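Putative hydroxymethylglutaryl-CoA synthase (Streptococcus mutans, PDB 3SQZ) probably catalyses the condensation of acetyl-CoA with acetoacetyl-CoA to hydroxymethylglutaryl-CoA, as expected of a thiolase-fold HMG-CoA synthase, and binds coenzyme A. Local coordinates at residues Y177-P182 and I384-A389; Q212-M217 and T236-D241; D218-N223 and T227-G232. All blocks are in the same frame, centred on the assembly; numbering follows the deposited sequence. Where two conformers were deposited one is given.

Contact 1. Residues Y177-P182 and I384-A389; sequences YGIGTP and IFFEEA. With COA (coenzyme A), chain D.
Phe386 lays the far end of its ring against two consecutive residues of the 177-182 loop, and this one aromatic side chain carries nearly all of the contact. Its CE1 meets CG1 of Ile179 at 3.6 Å, while CE2 of the same ring lies 3.7 Å from CA of Gly178, so the ring spans the start of the turn. Ile179 runs slantwise to the ring rather than stacking on it; with CG1 beside its own backbone N (chi1 -63°) the longer branch swings back toward Phe386. CD2 of Phe385 lies over one face of the Phe386 ring, toward its rim. The partner loop is a type II turn from Gly178 to Thr181, and Gly178 O accepts both Thr181 N and Thr181 OG1, the hydroxyl at 2.8 Å, from the same face of its carbonyl plane. The residues flanking the turn hold coenzyme A: Tyr177 OH donates to O5P, a carbonyl oxygen of coenzyme A that lies in the plane of the phenol ring at its edge, 2.6 Å away, and coenzyme A OAP donates to Pro182 O at 2.7 Å. Gln187 OE1 accepts from the backbone N of both Tyr177 and Gly178. The contact lies at the surface, where the chain leaves helix 378-385 and meets the connection between strands 166-175 and 188-198 of the large mixed sheet.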
loop_
_atom_site.group_PDB
_atom_site.type_symbol
_atom_site.label_atom_id
_atom_site.label_comp_id
_atom_site.label_asym_id
_atom_site.label_seq_id
_atom_site.Cartn_x
_atom_site.Cartn_y
_atom_site.Cartn_z
ATOM N N TYR A 177 2.438 15.683 0.533
ATOM C CA TYR A 177 3.601 16.287 1.178
ATOM C C TYR A 177 3.609 17.807 1.120
ATOM O O TYR A 177 4.197 18.449 1.987
ATOM C CB TYR A 177 4.898 15.772 0.568
ATOM C CG TYR A 177 5.280 14.352 0.910
ATOM C CD1 TYR A 177 6.270 14.084 1.850
ATOM C CD2 TYR A 177 4.687 13.282 0.265
ATOM C CE1 TYR A 177 6.652 12.787 2.128
ATOM C CE2 TYR A 177 5.050 11.984 0.543
ATOM C CZ TYR A 177 6.035 11.738 1.469
ATOM O OH TYR A 177 6.396 10.430 1.720
ATOM N N GLY A 178 2.998 18.379 0.083
ATOM C CA GLY A 178 2.906 19.821 -0.041
ATOM C C GLY A 178 3.621 20.395 -1.251
ATOM O O GLY A 178 4.662 19.898 -1.696
ATOM N N ILE A 179 3.050 21.462 -1.788
ATOM C CA ILE A 179 3.640 22.157 -2.920
ATOM C C ILE A 179 5.032 22.684 -2.582
ATOM O O ILE A 179 5.220 23.349 -1.562
ATOM C CB ILE A 179 2.748 23.332 -3.352
ATOM C CG1 ILE A 179 1.396 22.803 -3.833
ATOM C CG2 ILE A 179 3.439 24.168 -4.428
ATOM C CD1 ILE A 179 0.353 23.870 -4.049
ATOM N N GLY A 180 6.006 22.396 -3.443
ATOM C CA GLY A 180 7.337 22.951 -3.288
ATOM C C GLY A 180 8.219 22.201 -2.306
ATOM O O GLY A 180 9.374 22.568 -2.117
ATOM N N THR A 181 7.693 21.148 -1.685
ATOM C CA THR A 181 8.472 20.377 -0.721
ATOM C C THR A 181 9.268 19.285 -1.423
ATOM O O THR A 181 8.914 18.863 -2.523
ATOM C CB THR A 181 7.576 19.696 0.331
ATOM O OG1 THR A 181 6.764 18.699 -0.299
ATOM C CG2 THR A 181 6.686 20.715 1.036
ATOM N N PRO A 182 10.344 18.808 -0.784
ATOM C CA PRO A 182 11.075 17.701 -1.405
ATOM C C PRO A 182 10.170 16.489 -1.642
ATOM O O PRO A 182 10.321 15.808 -2.653
ATOM C CB PRO A 182 12.168 17.390 -0.377
ATOM C CG PRO A 182 12.401 18.697 0.312
ATOM C CD PRO A 182 11.037 19.328 0.408
ATOM N N ILE A 384 -6.807 20.649 -6.838
ATOM C CA ILE A 384 -7.577 19.470 -6.482
ATOM C C ILE A 384 -6.962 18.711 -5.302
ATOM O O ILE A 384 -7.657 18.349 -4.350
ATOM C CB ILE A 384 -7.744 18.553 -7.711
ATOM C CG1 ILE A 384 -8.671 19.224 -8.731
ATOM C CG2 ILE A 384 -8.283 17.196 -7.313
ATOM C CD1 ILE A 384 -8.725 18.530 -10.078
ATOM N N PHE A 385 -5.659 18.464 -5.348
ATOM C CA PHE A 385 -5.055 17.602 -4.338
ATOM C C PHE A 385 -5.065 18.248 -2.959
ATOM O O PHE A 385 -5.179 17.553 -1.950
ATOM C CB PHE A 385 -3.624 17.246 -4.738
ATOM C CG PHE A 385 -3.068 16.000 -4.075
ATOM C CD1 PHE A 385 -3.825 14.833 -3.969
ATOM C CD2 PHE A 385 -1.757 15.981 -3.614
ATOM C CE1 PHE A 385 -3.280 13.683 -3.406
ATOM C CE2 PHE A 385 -1.221 14.837 -3.062
ATOM C CZ PHE A 385 -1.984 13.691 -2.952
ATOM N N PHE A 386 -4.956 19.573 -2.916
ATOM C CA PHE A 386 -4.822 20.279 -1.647
ATOM C C PHE A 386 -6.103 20.956 -1.185
ATOM O O PHE A 386 -6.114 21.668 -0.183
ATOM C CB PHE A 386 -3.631 21.239 -1.687
ATOM C CG PHE A 386 -2.332 20.536 -1.921
ATOM C CD1 PHE A 386 -1.759 20.513 -3.184
ATOM C CD2 PHE A 386 -1.717 19.832 -0.896
ATOM C CE1 PHE A 386 -0.571 19.833 -3.413
ATOM C CE2 PHE A 386 -0.533 19.153 -1.123
ATOM C CZ PHE A 386 0.037 19.151 -2.384
ATOM N N GLU A 387 -7.194 20.700 -1.897
ATOM C CA GLU A 387 -8.490 21.200 -1.460
ATOM C C GLU A 387 -8.801 20.686 -0.054
ATOM O O GLU A 387 -8.512 19.533 0.269
ATOM C CB GLU A 387 -9.583 20.755 -2.434
ATOM C CG GLU A 387 -10.941 21.328 -2.085
ATOM C CD GLU A 387 -12.040 20.930 -3.042
ATOM O OE1 GLU A 387 -11.740 20.416 -4.143
ATOM O OE2 GLU A 387 -13.220 21.137 -2.684
ATOM N N GLU A 388 -9.370 21.550 0.782
ATOM C CA GLU A 388 -9.839 21.150 2.104
ATOM C C GLU A 388 -11.316 21.499 2.233
ATOM O O GLU A 388 -11.810 22.395 1.546
ATOM C CB GLU A 388 -9.003 21.807 3.211
ATOM C CG GLU A 388 -7.537 21.368 3.183
ATOM C CD GLU A 388 -6.720 21.863 4.367
ATOM O OE1 GLU A 388 -5.683 22.520 4.136
ATOM O OE2 GLU A 388 -7.094 21.570 5.523
ATOM N N ALA A 389 -12.025 20.772 3.091
ATOM C CA ALA A 389 -13.451 21.006 3.275
ATOM C C ALA A 389 -13.708 22.385 3.861
ATOM O O ALA A 389 -13.005 22.826 4.769
ATOM C CB ALA A 389 -14.056 19.931 4.164
HETATM N N1A COA D . 19.600 12.829 -13.082
HETATM C C2A COA D . 19.516 11.669 -12.397
HETATM N N3A COA D . 19.336 11.687 -11.025
HETATM C C4A COA D . 19.243 12.878 -10.375
HETATM C C5A COA D . 19.330 14.081 -11.076
HETATM C C6A COA D . 19.505 14.064 -12.408
HETATM N N6A COA D . 19.589 15.291 -13.143
HETATM N N7A COA D . 19.205 15.114 -10.183
HETATM C C8A COA D . 19.049 14.595 -8.961
HETATM N N9A COA D . 19.095 13.185 -9.101
HETATM C C1B COA D . 18.824 12.216 -8.048
HETATM C C2B COA D . 19.874 11.669 -7.042
HETATM O O2B COA D . 21.227 11.668 -7.127
HETATM C C3B COA D . 19.029 10.684 -6.253
HETATM O O3B COA D . 19.219 9.326 -6.194
HETATM P P3B COA D . 20.346 8.681 -5.355
HETATM O O7A COA D . 19.934 8.720 -3.838
HETATM O O8A COA D . 20.414 7.210 -5.873
HETATM O O9A COA D . 21.642 9.412 -5.589
HETATM C C4B COA D . 17.707 11.351 -6.256
HETATM O O4B COA D . 17.534 11.663 -7.653
HETATM C C5B COA D . 17.136 12.146 -5.131
HETATM O O5B COA D . 17.933 13.298 -5.078
HETATM P P1A COA D . 17.664 14.397 -3.973
HETATM O O1A COA D . 17.737 13.746 -2.534
HETATM O O2A COA D . 18.669 15.522 -4.117
HETATM O O3A COA D . 16.184 14.920 -4.242
HETATM P P2A COA D . 15.298 15.703 -3.181
HETATM O O4A COA D . 16.189 16.621 -2.265
HETATM O O5A COA D . 14.275 16.540 -3.914
HETATM O O6A COA D . 14.545 14.640 -2.253
HETATM C CBP COA D . 13.437 12.559 -1.664
HETATM C CCP COA D . 14.200 13.353 -2.695
HETATM C CDP COA D . 14.302 12.369 -0.464
HETATM C CEP COA D . 13.053 11.207 -2.216
HETATM C CAP COA D . 12.203 13.342 -1.317
HETATM O OAP COA D . 11.274 13.311 -2.324
HETATM C C9P COA D . 11.591 12.924 0.006
HETATM O O9P COA D . 12.075 13.237 1.089
HETATM N N8P COA D . 10.336 12.155 -0.090
HETATM C C7P COA D . 9.734 11.547 1.081
HETATM C C6P COA D . 10.489 10.343 1.604
HETATM C C5P COA D . 9.767 9.626 2.746
HETATM O O5P COA D . 8.573 9.738 2.901
HETATM N N4P COA D . 10.523 8.737 3.586
HETATM C C3P COA D . 9.837 7.953 4.623
HETATM C C2P COA D . 9.751 6.469 4.397
HETATM S S1P COA D . 11.242 5.668 3.900
#

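Contact 2. Residues Q212-M217 and T236-D241; sequences QTRDIM and TKQYLD
Arg214 extends CG away from its backbone N (chi1 -173°) and then bends at chi3 (-61°), which brings its guanidinium across to Gln238 and Asp241 on the helix. Gln238 answers with a bend of its own at the second torsion that turns its amide oxygen toward the arginine. NH1 of Arg214 serves both partners. It donates to Gln238 OE1 at 2.9 Å, with the acceptor at the guanidinium edge and close to its plane but the donor tilted out of the amide plane. The same nitrogen forms a salt bridge with Asp241 OD2 at 2.8 Å, where OD2 accepts through its anti lone pair; a weak bond from Arg214 NH2 to the same OD2, 3.0 Å long, adds to it. The carboxylate is turned 51° from the guanidinium plane, so the two groups do not meet as a flat, two-pronged pair. Asp241 and Gln238 stand three residues apart, nearly one turn of helix 232-254, and thus present their acceptors on the same flank of it. The basic residue comes from the extension that follows strand 203-213, one of the inner strands of the mixed sheet of the thiolase fold, and the polar bridge fastens this extension to the helix at the surface. Farther along, Ile216 CD1 packs on the aliphatic part of the glutamine, 3.5 Å from Gln238 CG. Tyr341 of strand 335-342 touches both Ile216 and Gln238, while Met242 and Thr245 of the helix touch Arg214.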
loop_
_atom_site.group_PDB
_atom_site.type_symbol
_atom_site.label_atom_id
_atom_site.label_comp_id
_atom_site.label_asym_id
_atom_site.label_seq_id
_atom_site.Cartn_x
_atom_site.Cartn_y
_atom_site.Cartn_z
ATOM N N GLN A 212 11.424 -5.095 14.296
ATOM C CA GLN A 212 12.336 -4.261 15.060
ATOM C C GLN A 212 11.707 -2.882 15.225
ATOM O O GLN A 212 11.134 -2.350 14.272
ATOM C CB GLN A 212 13.683 -4.134 14.332
ATOM C CG GLN A 212 14.739 -3.433 15.166
ATOM C CD GLN A 212 16.082 -3.298 14.461
ATOM O OE1 GLN A 212 16.323 -3.873 13.382
ATOM N NE2 GLN A 212 16.966 -2.531 15.065
ATOM N N THR A 213 11.812 -2.316 16.427
ATOM C CA THR A 213 11.357 -0.960 16.704
ATOM C C THR A 213 12.546 -0.104 17.106
ATOM O O THR A 213 13.385 -0.545 17.888
ATOM C CB THR A 213 10.345 -0.948 17.869
ATOM O OG1 THR A 213 9.177 -1.693 17.509
ATOM C CG2 THR A 213 9.933 0.470 18.240
ATOM N N ARG A 214 12.590 1.123 16.595
ATOM C CA ARG A 214 13.632 2.091 16.928
ATOM C C ARG A 214 13.020 3.489 16.926
ATOM O O ARG A 214 12.469 3.916 15.916
ATOM C CB ARG A 214 14.751 2.023 15.879
ATOM C CG ARG A 214 15.985 2.850 16.157
ATOM C CD ARG A 214 16.948 2.755 14.980
ATOM N NE ARG A 214 17.394 1.382 14.753
ATOM C CZ ARG A 214 18.178 1.006 13.746
ATOM N NH1 ARG A 214 18.599 1.897 12.855
ATOM N NH2 ARG A 214 18.540 -0.264 13.629
ATOM N N ASP A 215 13.154 4.214 18.032
ATOM C CA ASP A 215 12.517 5.513 18.221
ATOM C C ASP A 215 13.325 6.611 17.537
ATOM O O ASP A 215 14.353 7.044 18.042
ATOM C CB ASP A 215 12.368 5.748 19.724
ATOM C CG ASP A 215 11.775 7.098 20.080
ATOM O OD1 ASP A 215 11.267 7.825 19.211
ATOM O OD2 ASP A 215 11.821 7.425 21.281
ATOM N N ILE A 216 12.849 7.036 16.370
ATOM C CA ILE A 216 13.515 8.046 15.550
ATOM C C ILE A 216 12.479 9.001 14.959
ATOM O O ILE A 216 11.273 8.734 15.001
ATOM C CB ILE A 216 14.370 7.410 14.416
ATOM C CG1 ILE A 216 13.494 6.610 13.433
ATOM C CG2 ILE A 216 15.486 6.552 15.010
ATOM C CD1 ILE A 216 14.230 6.197 12.174
ATOM N N MET A 217 12.952 10.108 14.396
ATOM C CA MET A 217 12.060 11.067 13.762
ATOM C C MET A 217 12.490 11.338 12.320
ATOM O O MET A 217 12.871 12.451 11.959
ATOM C CB MET A 217 11.921 12.344 14.598
ATOM C CG MET A 217 11.231 12.085 15.935
ATOM S SD MET A 217 9.527 11.480 15.724
ATOM C CE MET A 217 8.610 13.010 15.901
ATOM N N THR A 236 16.138 7.511 4.463
ATOM C CA THR A 236 16.755 6.507 3.603
ATOM C C THR A 236 17.799 5.707 4.375
ATOM O O THR A 236 17.824 4.479 4.313
ATOM C CB THR A 236 17.386 7.163 2.375
ATOM O OG1 THR A 236 16.342 7.595 1.495
ATOM C CG2 THR A 236 18.312 6.186 1.642
ATOM N N LYS A 237 18.654 6.403 5.118
ATOM C CA LYS A 237 19.688 5.726 5.894
ATOM C C LYS A 237 19.088 4.783 6.939
ATOM O O LYS A 237 19.586 3.675 7.151
ATOM C CB LYS A 237 20.604 6.742 6.572
ATOM C CG LYS A 237 21.711 6.126 7.424
ATOM N N GLN A 238 18.021 5.223 7.601
ATOM C CA GLN A 238 17.384 4.409 8.631
ATOM C C GLN A 238 16.626 3.234 8.027
ATOM O O GLN A 238 16.627 2.136 8.584
ATOM C CB GLN A 238 16.488 5.272 9.511
ATOM C CG GLN A 238 17.290 6.210 10.386
ATOM C CD GLN A 238 18.146 5.462 11.385
ATOM O OE1 GLN A 238 17.662 4.577 12.091
ATOM N NE2 GLN A 238 19.432 5.797 11.434
ATOM N N TYR A 239 15.956 3.470 6.906
ATOM C CA TYR A 239 15.296 2.389 6.152
ATOM C C TYR A 239 16.336 1.307 5.853
ATOM O O TYR A 239 16.097 0.117 6.086
ATOM C CB TYR A 239 14.633 2.961 4.872
ATOM C CG TYR A 239 14.085 2.019 3.771
ATOM C CD1 TYR A 239 14.947 1.285 2.955
ATOM C CD2 TYR A 239 12.710 1.953 3.482
ATOM C CE1 TYR A 239 14.457 0.473 1.916
ATOM C CE2 TYR A 239 12.210 1.138 2.440
ATOM C CZ TYR A 239 13.086 0.399 1.659
ATOM O OH TYR A 239 12.614 -0.403 0.626
ATOM N N LEU A 240 17.495 1.718 5.343
ATOM C CA LEU A 240 18.533 0.758 4.969
ATOM C C LEU A 240 19.177 0.064 6.166
ATOM O O LEU A 240 19.496 -1.122 6.095
ATOM C CB LEU A 240 19.590 1.419 4.079
ATOM C CG LEU A 240 19.065 1.883 2.723
ATOM C CD1 LEU A 240 20.110 2.715 1.997
ATOM C CD2 LEU A 240 18.648 0.692 1.867
ATOM N N ASP A 241 19.357 0.781 7.273
ATOM C CA ASP A 241 19.946 0.156 8.455
ATOM C C ASP A 241 18.986 -0.819 9.142
ATOM O O ASP A 241 19.400 -1.878 9.619
ATOM C CB ASP A 241 20.444 1.192 9.457
ATOM C CG ASP A 241 21.237 0.555 10.579
ATOM O OD1 ASP A 241 22.338 0.038 10.295
ATOM O OD2 ASP A 241 20.760 0.553 11.733
#

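Contact 3. Residues D218-N223 and T227-G232; sequences DFWRPN and TPYVNG. With COA (coenzyme A), chain D.
Thr227 opens the returning segment by setting its carbonyl carbon against Arg221, whose CD lies 3.6 Å from Thr227 C; the guanidinium beyond is held by the backbone oxygens of Thr225 and Glu113. Pro228 comes next and places CB over one face of the Phe219 ring, 3.8 Å from its centroid, a CH-pi contact shifted toward the rim. Tyr229 exchanges both backbone bonds with Trp220, its N donating to Trp220 O at 2.9 Å and its O accepting Trp220 N. This is the hydrogen-bonded pair of a short antiparallel beta hairpin, strands 219-220 and 229-230; Phe219, Val230 and Gly232 belong to the coenzyme A pocket, so hairpin and helix start form part of its wall. On the face carrying Trp220 and Tyr229, Tyr229 CB sits 3.7 Å from the centroid of the six-membered indole ring, nearly along its normal. A chi1 of 71°, with CG between the backbone N and the carbonyl carbon, carries the indole over it. The phenol ring beyond receives Pro222 CD at its edge, 3.5 Å from Tyr229 CD2. Val230, the non-hydrogen-bonded partner of Phe219, points to the other face; its CB packs on Phe219 CD1, and its CG2 approaches coenzyme A C5P at 3.9 Å. Asn231, the N-cap of helix 232-254, donates its N to Asp218 O at 2.9 Å. Gly232 CA passes coenzyme A O9P at 3.5 Å.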
loop_
_atom_site.group_PDB
_atom_site.type_symbol
_atom_site.label_atom_id
_atom_site.label_comp_id
_atom_site.label_asym_id
_atom_site.label_seq_id
_atom_site.Cartn_x
_atom_site.Cartn_y
_atom_site.Cartn_z
ATOM N N ASP A 218 12.439 10.292 11.496
ATOM C CA ASP A 218 12.733 10.427 10.073
ATOM C C ASP A 218 11.565 11.025 9.287
ATOM O O ASP A 218 11.775 11.757 8.316
ATOM C CB ASP A 218 13.175 9.086 9.469
ATOM C CG ASP A 218 12.139 7.973 9.629
ATOM O OD1 ASP A 218 11.983 7.187 8.665
ATOM O OD2 ASP A 218 11.512 7.847 10.708
ATOM N N PHE A 219 10.343 10.682 9.691
ATOM C CA PHE A 219 9.113 11.124 9.033
ATOM C C PHE A 219 8.045 10.988 10.100
ATOM O O PHE A 219 8.006 9.983 10.817
ATOM C CB PHE A 219 8.833 10.211 7.820
ATOM C CG PHE A 219 7.443 10.324 7.206
ATOM C CD1 PHE A 219 7.283 10.749 5.892
ATOM C CD2 PHE A 219 6.313 9.907 7.898
ATOM C CE1 PHE A 219 6.030 10.800 5.305
ATOM C CE2 PHE A 219 5.060 9.969 7.326
ATOM C CZ PHE A 219 4.918 10.408 6.018
ATOM N N TRP A 220 7.189 11.996 10.206
ATOM C CA TRP A 220 6.074 11.954 11.148
ATOM C C TRP A 220 5.066 13.022 10.755
ATOM O O TRP A 220 5.348 13.863 9.891
ATOM C CB TRP A 220 6.559 12.132 12.595
ATOM C CG TRP A 220 7.041 13.509 12.964
ATOM C CD1 TRP A 220 6.391 14.406 13.762
ATOM C CD2 TRP A 220 8.291 14.132 12.605
ATOM N NE1 TRP A 220 7.137 15.544 13.913
ATOM C CE2 TRP A 220 8.313 15.403 13.221
ATOM C CE3 TRP A 220 9.393 13.738 11.831
ATOM C CZ2 TRP A 220 9.392 16.287 13.086
ATOM C CZ3 TRP A 220 10.465 14.618 11.691
ATOM C CH2 TRP A 220 10.455 15.879 12.316
ATOM N N ARG A 221 3.884 12.989 11.361
ATOM C CA ARG A 221 2.857 13.955 10.990
ATOM C C ARG A 221 2.011 14.366 12.188
ATOM O O ARG A 221 1.030 13.695 12.530
ATOM C CB ARG A 221 1.981 13.444 9.843
ATOM C CG ARG A 221 1.064 14.527 9.324
ATOM C CD ARG A 221 0.434 14.190 7.990
ATOM N NE ARG A 221 -0.540 13.100 8.044
ATOM C CZ ARG A 221 -1.815 13.232 8.394
ATOM N NH1 ARG A 221 -2.282 14.399 8.826
ATOM N NH2 ARG A 221 -2.617 12.176 8.356
ATOM N N PRO A 222 2.387 15.470 12.842
ATOM C CA PRO A 222 1.624 15.950 14.000
ATOM C C PRO A 222 0.185 16.294 13.637
ATOM O O PRO A 222 -0.165 16.454 12.466
ATOM C CB PRO A 222 2.395 17.201 14.433
ATOM C CG PRO A 222 3.805 16.910 14.016
ATOM C CD PRO A 222 3.654 16.206 12.684
ATOM N N ASN A 223 -0.644 16.428 14.666
ATOM C CA ASN A 223 -2.081 16.512 14.462
ATOM C C ASN A 223 -2.514 17.777 13.731
ATOM O O ASN A 223 -3.586 17.817 13.135
ATOM C CB ASN A 223 -2.816 16.423 15.795
ATOM C CG ASN A 223 -2.588 15.110 16.511
ATOM O OD1 ASN A 223 -2.106 14.134 15.933
ATOM N ND2 ASN A 223 -2.964 15.072 17.786
ATOM N N THR A 227 0.259 17.557 6.084
ATOM C CA THR A 227 1.464 17.080 5.415
ATOM C C THR A 227 2.525 16.728 6.459
ATOM O O THR A 227 2.624 17.370 7.504
ATOM C CB THR A 227 2.003 18.148 4.438
ATOM O OG1 THR A 227 2.213 19.378 5.143
ATOM C CG2 THR A 227 1.001 18.400 3.308
ATOM N N PRO A 228 3.328 15.694 6.188
ATOM C CA PRO A 228 4.331 15.253 7.158
ATOM C C PRO A 228 5.566 16.138 7.188
ATOM O O PRO A 228 5.823 16.915 6.261
ATOM C CB PRO A 228 4.712 13.866 6.640
ATOM C CG PRO A 228 4.527 13.975 5.171
ATOM C CD PRO A 228 3.314 14.836 4.993
ATOM N N TYR A 229 6.320 16.005 8.273
ATOM C CA TYR A 229 7.695 16.478 8.343
ATOM C C TYR A 229 8.594 15.296 8.031
ATOM O O TYR A 229 8.335 14.180 8.469
ATOM C CB TYR A 229 8.001 17.069 9.724
ATOM C CG TYR A 229 7.084 18.222 10.028
ATOM C CD1 TYR A 229 7.133 19.381 9.271
ATOM C CD2 TYR A 229 6.124 18.130 11.024
ATOM C CE1 TYR A 229 6.266 20.425 9.512
ATOM C CE2 TYR A 229 5.262 19.163 11.272
ATOM C CZ TYR A 229 5.331 20.307 10.513
ATOM O OH TYR A 229 4.462 21.335 10.770
ATOM N N VAL A 230 9.642 15.530 7.251
ATOM C CA VAL A 230 10.484 14.423 6.813
ATOM C C VAL A 230 11.904 14.888 6.535
ATOM O O VAL A 230 12.118 15.953 5.958
ATOM C CB VAL A 230 9.870 13.683 5.582
ATOM C CG1 VAL A 230 9.537 14.655 4.452
ATOM C CG2 VAL A 230 10.774 12.555 5.088
ATOM N N ASN A 231 12.866 14.090 6.982
ATOM C CA ASN A 231 14.272 14.270 6.643
ATOM C C ASN A 231 14.583 13.133 5.681
ATOM O O ASN A 231 14.805 11.997 6.094
ATOM C CB ASN A 231 15.122 14.183 7.920
ATOM C CG ASN A 231 16.608 14.422 7.678
ATOM O OD1 ASN A 231 17.318 14.921 8.561
ATOM N ND2 ASN A 231 17.087 14.056 6.501
ATOM N N GLY A 232 14.539 13.423 4.386
ATOM C CA GLY A 232 14.589 12.376 3.378
ATOM C C GLY A 232 15.836 11.517 3.430
ATOM O O GLY A 232 15.770 10.292 3.380
HETATM N N1A COA D . 19.600 12.829 -13.082
HETATM C C2A COA D . 19.516 11.669 -12.397
HETATM N N3A COA D . 19.336 11.687 -11.025
HETATM C C4A COA D . 19.243 12.878 -10.375
HETATM C C5A COA D . 19.330 14.081 -11.076
HETATM C C6A COA D . 19.505 14.064 -12.408
HETATM N N6A COA D . 19.589 15.291 -13.143
HETATM N N7A COA D . 19.205 15.114 -10.183
HETATM C C8A COA D . 19.049 14.595 -8.961
HETATM N N9A COA D . 19.095 13.185 -9.101
HETATM C C1B COA D . 18.824 12.216 -8.048
HETATM C C2B COA D . 19.874 11.669 -7.042
HETATM O O2B COA D . 21.227 11.668 -7.127
HETATM C C3B COA D . 19.029 10.684 -6.253
HETATM O O3B COA D . 19.219 9.326 -6.194
HETATM P P3B COA D . 20.346 8.681 -5.355
HETATM O O7A COA D . 19.934 8.720 -3.838
HETATM O O8A COA D . 20.414 7.210 -5.873
HETATM O O9A COA D . 21.642 9.412 -5.589
HETATM C C4B COA D . 17.707 11.351 -6.256
HETATM O O4B COA D . 17.534 11.663 -7.653
HETATM C C5B COA D . 17.136 12.146 -5.131
HETATM O O5B COA D . 17.933 13.298 -5.078
HETATM P P1A COA D . 17.664 14.397 -3.973
HETATM O O1A COA D . 17.737 13.746 -2.534
HETATM O O2A COA D . 18.669 15.522 -4.117
HETATM O O3A COA D . 16.184 14.920 -4.242
HETATM P P2A COA D . 15.298 15.703 -3.181
HETATM O O4A COA D . 16.189 16.621 -2.265
HETATM O O5A COA D . 14.275 16.540 -3.914
HETATM O O6A COA D . 14.545 14.640 -2.253
HETATM C CBP COA D . 13.437 12.559 -1.664
HETATM C CCP COA D . 14.200 13.353 -2.695
HETATM C CDP COA D . 14.302 12.369 -0.464
HETATM C CEP COA D . 13.053 11.207 -2.216
HETATM C CAP COA D . 12.203 13.342 -1.317
HETATM O OAP COA D . 11.274 13.311 -2.324
HETATM C C9P COA D . 11.591 12.924 0.006
HETATM O O9P COA D . 12.075 13.237 1.089
HETATM N N8P COA D . 10.336 12.155 -0.090
HETATM C C7P COA D . 9.734 11.547 1.081
HETATM C C6P COA D . 10.489 10.343 1.604
HETATM C C5P COA D . 9.767 9.626 2.746
HETATM O O5P COA D . 8.573 9.738 2.901
HETATM N N4P COA D . 10.523 8.737 3.586
HETATM C C3P COA D . 9.837 7.953 4.623
HETATM C C2P COA D . 9.751 6.469 4.397
HETATM S S1P COA D . 11.242 5.668 3.900
#

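From the N terminus, the chain first reaches 177-182, the coenzyme A-binding loop after strand 166-175, whose partner at 384-389 arrives some two hundred residues later; contact 1 therefore closes the widest loop, and the other two lie within it. Contact 2 joins the stretch just after strand 203-213 to helix 232-254, and the hairpin of contact 3 fills most of the intervening span, adjoining contact 2 at residues 217 and 218 and separated from its helical side by three residues. No loops cross. Contacts 1 and 3 also touch in space, Tyr177 packing against Phe219, Pro228 and Thr227, and both border coenzyme A. Contact 2 stands farther off, its centre about 26 Å from that of contact 1.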